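Local structure of similar to yteR (Bacilus subtilis) (Clostridium acetobutylicum, 4WU0) at residues 155-158 against 159-163; 233-236 against 237-241. The protein probably hydrolyses unsaturated rhamnogalacturonan fragments of pectin, as a YteR-like glycoside hydrolase of family 105. One frame throughout, in Å; residues are numbered along the deposited sequence.

Interaction 1: 155-158 against 159-163; sequences ITHQ and FIITE
Successive i-to-i+4 amide bonds carry the backbone from 155-158 into 159-163 as a regular alpha-helix, with Ile161 N reaching His157 O at 2.9 Å and Ile160 N reaching Thr156 O at 3.0 Å. The segments are consecutive turns of helix 152-166, one of the many helices expected of the (alpha/alpha)6 barrel of this family. His157 and Ile161 meet through a CH-pi contact: CG1 of Ile161 sits over one face of the imidazole, 3.6 Å from the ring centroid of His157. With CG anti to the backbone N (chi1 180°), the histidine ring leans along the helix toward the next turn, while its NE2 bonds to Glu114 O; a flat polar ring thus offers a hydrogen bond at its rim and a surface for an aliphatic neighbour. On another side of the helix Ile155 and Phe159 lie side by side, CG2 of Ile155 standing in the ring plane, 4.0 Å from CE2 of Phe159. These bulky apolar groups suit a buried face: Phe159 packs on helices 129-146, 199-215 and 223-240. Thr162 brings its hydroxyl back to its own helix, a common way for threonine to be accommodated in a buried turn. Gln158 O consequently accepts two bonds, from Thr162 N at 3.0 Å and Thr162 OG1 at 2.8 Å, which arrive from opposite faces of the carbonyl plane.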
loop_
_atom_site.group_PDB
_atom_site.type_symbol
_atom_site.label_atom_id
_atom_site.label_comp_id
_atom_site.label_asym_id
_atom_site.label_seq_id
_atom_site.Cartn_x
_atom_site.Cartn_y
_atom_site.Cartn_z
ATOM N N ILE A 155 -9.790 -7.382 12.194
ATOM C CA ILE A 155 -9.130 -6.446 11.304
ATOM C C ILE A 155 -8.987 -5.068 11.939
ATOM O O ILE A 155 -7.889 -4.485 11.938
ATOM C CB ILE A 155 -9.907 -6.365 9.984
ATOM C CG1 ILE A 155 -9.748 -7.693 9.230
ATOM C CG2 ILE A 155 -9.459 -5.174 9.119
ATOM C CD1 ILE A 155 -10.924 -8.031 8.340
ATOM N N THR A 156 -10.070 -4.523 12.475
ATOM C CA THR A 156 -9.983 -3.180 13.036
ATOM C C THR A 156 -9.052 -3.144 14.248
ATOM O O THR A 156 -8.295 -2.201 14.434
ATOM C CB THR A 156 -11.365 -2.595 13.391
ATOM O OG1 THR A 156 -12.057 -3.446 14.304
ATOM C CG2 THR A 156 -12.194 -2.442 12.132
ATOM N N HIS A 157 -9.110 -4.175 15.077
ATOM C CA HIS A 157 -8.206 -4.279 16.230
ATOM C C HIS A 157 -6.747 -4.208 15.779
ATOM O O HIS A 157 -5.901 -3.579 16.441
ATOM C CB HIS A 157 -8.470 -5.602 16.949
ATOM C CG HIS A 157 -7.604 -5.836 18.146
ATOM N ND1 HIS A 157 -7.797 -5.191 19.350
ATOM C CD2 HIS A 157 -6.541 -6.656 18.325
ATOM C CE1 HIS A 157 -6.900 -5.614 20.223
ATOM N NE2 HIS A 157 -6.124 -6.500 19.623
ATOM N N GLN A 158 -6.432 -4.815 14.639
ATOM C CA GLN A 158 -5.052 -4.771 14.154
ATOM C C GLN A 158 -4.616 -3.354 13.798
ATOM O O GLN A 158 -3.497 -2.950 14.106
ATOM C CB GLN A 158 -4.862 -5.707 12.976
ATOM C CG GLN A 158 -5.139 -7.147 13.397
ATOM C CD GLN A 158 -4.431 -8.152 12.553
ATOM O OE1 GLN A 158 -3.246 -7.994 12.231
ATOM N NE2 GLN A 158 -5.153 -9.208 12.177
ATOM N N PHE A 159 -5.498 -2.581 13.177
ATOM C CA PHE A 159 -5.192 -1.180 12.913
ATOM C C PHE A 159 -4.998 -0.373 14.179
ATOM O O PHE A 159 -4.105 0.471 14.246
ATOM C CB PHE A 159 -6.298 -0.519 12.082
ATOM C CG PHE A 159 -6.208 -0.840 10.624
ATOM C CD1 PHE A 159 -5.424 -0.077 9.797
ATOM C CD2 PHE A 159 -6.867 -1.938 10.097
ATOM C CE1 PHE A 159 -5.309 -0.370 8.453
ATOM C CE2 PHE A 159 -6.763 -2.247 8.751
ATOM C CZ PHE A 159 -5.985 -1.464 7.926
ATOM N N ILE A 160 -5.855 -0.612 15.172
ATOM C CA ILE A 160 -5.818 0.152 16.411
ATOM C C ILE A 160 -4.552 -0.138 17.223
ATOM O O ILE A 160 -3.931 0.766 17.753
ATOM C CB ILE A 160 -7.084 -0.123 17.231
ATOM C CG1 ILE A 160 -8.277 0.535 16.540
ATOM C CG2 ILE A 160 -6.960 0.395 18.657
ATOM C CD1 ILE A 160 -9.648 0.060 17.016
ATOM N N ILE A 161 -4.191 -1.403 17.315
ATOM C CA ILE A 161 -2.991 -1.802 18.047
ATOM C C ILE A 161 -1.746 -1.297 17.317
ATOM O O ILE A 161 -0.772 -0.901 17.948
ATOM C CB ILE A 161 -2.938 -3.326 18.218
ATOM C CG1 ILE A 161 -4.073 -3.811 19.115
ATOM C CG2 ILE A 161 -1.582 -3.782 18.783
ATOM C CD1 ILE A 161 -4.070 -3.246 20.508
ATOM N N THR A 162 -1.771 -1.335 15.992
ATOM C CA THR A 162 -0.631 -0.844 15.234
ATOM C C THR A 162 -0.411 0.639 15.518
ATOM O O THR A 162 0.706 1.076 15.754
ATOM C CB THR A 162 -0.807 -1.119 13.737
ATOM O OG1 THR A 162 -0.824 -2.536 13.541
ATOM C CG2 THR A 162 0.310 -0.503 12.915
ATOM N N GLU A 163 -1.471 1.432 15.511
ATOM C CA GLU A 163 -1.297 2.834 15.816
ATOM C C GLU A 163 -0.805 3.034 17.258
ATOM O O GLU A 163 0.063 3.869 17.499
ATOM C CB GLU A 163 -2.598 3.601 15.581
ATOM C CG GLU A 163 -2.451 5.097 15.706
ATOM C CD GLU A 163 -2.950 5.667 17.027
ATOM O OE1 GLU A 163 -3.163 4.905 17.998
ATOM O OE2 GLU A 163 -3.115 6.902 17.093
#

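Interaction 2: 233-236 against 237-241; sequences CVTA and LLKVQ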
loop_
_atom_site.group_PDB
_atom_site.type_symbol
_atom_site.label_atom_id
_atom_site.label_comp_id
_atom_site.label_asym_id
_atom_site.label_seq_id
_atom_site.Cartn_x
_atom_site.Cartn_y
_atom_site.Cartn_z
ATOM N N CYS A 233 -3.217 10.883 11.036
ATOM C CA CYS A 233 -2.091 10.603 10.151
ATOM C C CYS A 233 -1.963 11.702 9.102
ATOM O O CYS A 233 -0.860 12.119 8.774
ATOM C CB CYS A 233 -2.257 9.252 9.449
ATOM S SG CYS A 233 -1.960 7.802 10.530
ATOM N N VAL A 234 -3.095 12.157 8.572
ATOM C CA VAL A 234 -3.092 13.189 7.554
ATOM C C VAL A 234 -2.586 14.489 8.146
ATOM O O VAL A 234 -1.765 15.172 7.523
ATOM C CB VAL A 234 -4.504 13.351 6.930
ATOM C CG1 VAL A 234 -4.632 14.681 6.150
ATOM C CG2 VAL A 234 -4.809 12.155 6.051
ATOM N N THR A 235 -3.069 14.858 9.335
ATOM C CA THR A 235 -2.537 16.028 10.030
ATOM C C THR A 235 -1.015 15.956 10.159
ATOM O O THR A 235 -0.288 16.929 9.890
ATOM C CB THR A 235 -3.189 16.185 11.412
ATOM O OG1 THR A 235 -4.590 16.404 11.223
ATOM C CG2 THR A 235 -2.581 17.325 12.203
ATOM N N ALA A 236 -0.528 14.794 10.561
ATOM C CA ALA A 236 0.905 14.622 10.782
ATOM C C ALA A 236 1.675 14.698 9.463
ATOM O O ALA A 236 2.761 15.274 9.397
ATOM C CB ALA A 236 1.172 13.301 11.477
ATOM N N LEU A 237 1.130 14.109 8.413
ATOM C CA LEU A 237 1.792 14.166 7.118
ATOM C C LEU A 237 1.780 15.575 6.528
ATOM O O LEU A 237 2.747 15.988 5.890
ATOM C CB LEU A 237 1.186 13.165 6.137
ATOM C CG LEU A 237 1.464 11.716 6.491
ATOM C CD1 LEU A 237 0.480 10.789 5.773
ATOM C CD2 LEU A 237 2.906 11.364 6.137
ATOM N N LEU A 238 0.700 16.329 6.721
ATOM C CA LEU A 238 0.673 17.670 6.169
ATOM C C LEU A 238 1.721 18.575 6.826
ATOM O O LEU A 238 2.246 19.498 6.188
ATOM C CB LEU A 238 -0.740 18.277 6.259
ATOM C CG LEU A 238 -1.727 17.634 5.268
ATOM C CD1 LEU A 238 -3.146 18.104 5.487
ATOM C CD2 LEU A 238 -1.319 17.932 3.840
ATOM N N LYS A 239 2.044 18.312 8.091
ATOM C CA LYS A 239 3.101 19.068 8.763
ATOM C C LYS A 239 4.480 18.892 8.129
ATOM O O LYS A 239 5.323 19.777 8.247
ATOM C CB LYS A 239 3.192 18.696 10.246
ATOM C CG LYS A 239 2.020 19.201 11.105
ATOM C CD LYS A 239 2.158 18.685 12.544
ATOM C CE LYS A 239 0.986 19.116 13.385
ATOM N NZ LYS A 239 0.943 18.396 14.688
ATOM N N VAL A 240 4.716 17.758 7.481
ATOM C CA VAL A 240 6.012 17.486 6.877
ATOM C C VAL A 240 5.996 17.496 5.354
ATOM O O VAL A 240 7.009 17.187 4.728
ATOM C CB VAL A 240 6.656 16.176 7.416
ATOM C CG1 VAL A 240 6.988 16.340 8.909
ATOM C CG2 VAL A 240 5.781 14.947 7.139
ATOM N N GLN A 241 4.875 17.903 4.761
ATOM C CA GLN A 241 4.808 18.071 3.318
ATOM C C GLN A 241 5.851 19.094 2.911
ATOM O O GLN A 241 5.977 20.127 3.555
ATOM C CB GLN A 241 3.430 18.572 2.908
ATOM C CG GLN A 241 3.203 18.723 1.415
ATOM C CD GLN A 241 1.903 19.462 1.096
ATOM O OE1 GLN A 241 1.518 20.391 1.795
ATOM N NE2 GLN A 241 1.249 19.064 0.035
#
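Val234 and Leu238, one helical turn apart, form a local apolar contact near the C-terminal end of helix 223-240. Helices 199-215, 264-279 and 288-302 pack against this stretch, whereas Thr235 and Lys239 lie on an exposed side. CG1 of Val234 and CD1 of Leu238 come within 3.8 Å, the two side chains running side by side in the same direction. The valine places CG1 anti to its backbone N (chi1 164°), and the leucine carries CG beside its own N, from where it also rests against Val234 O at 3.3 Å. Branched aliphatic residues fit here because Val234 packs on Leu274 and Leu238 on Leu287 and Thr290.

Leu237 fills another buried side, its CG lying 3.3 Å from Cys233 O, and with Cys233 it shares Met202 of helix 199-215 as a neighbour. Small Ala236 adds only a methyl group, and this rests on Leu173. On the exposed side the extended chain of Lys239 runs back beside Thr235, CE approaching the threonine CG2 at a loose 4.2 Å; the long aliphatic stem can lie beside the threonine methyl while the ammonium group extends back toward the preceding turn and outward, and the threonine hydroxyl turns to Asn231 O.

Underneath, Leu237 N and Leu238 N each bond at 2.8 Å to Cys233 O and Val234 O, respectively, but Lys239 N to Thr235 O stretches to 3.3 Å. Val240 N then bonds to Leu237 O, only three residues back, at 3.1 Å. The division into apolar and polar flanks is that of an amphipathic helix, here one of the helices of an (alpha/alpha)6-barrel glycoside hydrolase.

Interactions 1 and 2 belong to separate helices, 152-166 and 223-240, and come in that order along the chain. Their centres lie 20 Å apart and their nearest atoms about 6 Å, so the two contacts do not touch. The helices themselves do meet: Leu226, nearer the start of helix 223-240, packs against Thr156, Phe159 and Ile160 of interaction 1, and Ile229 against Glu163. Helix 199-215 is a further common neighbour. The hydroxyl of its Tyr205 hydrogen-bonds to Phe159 O, and the tyrosine also touches the side chains of Glu163 and Cys233. Helix 152-166 thus meets the earlier part of helix 223-240 through interaction 1, while interaction 2 lies near the other end of that helix.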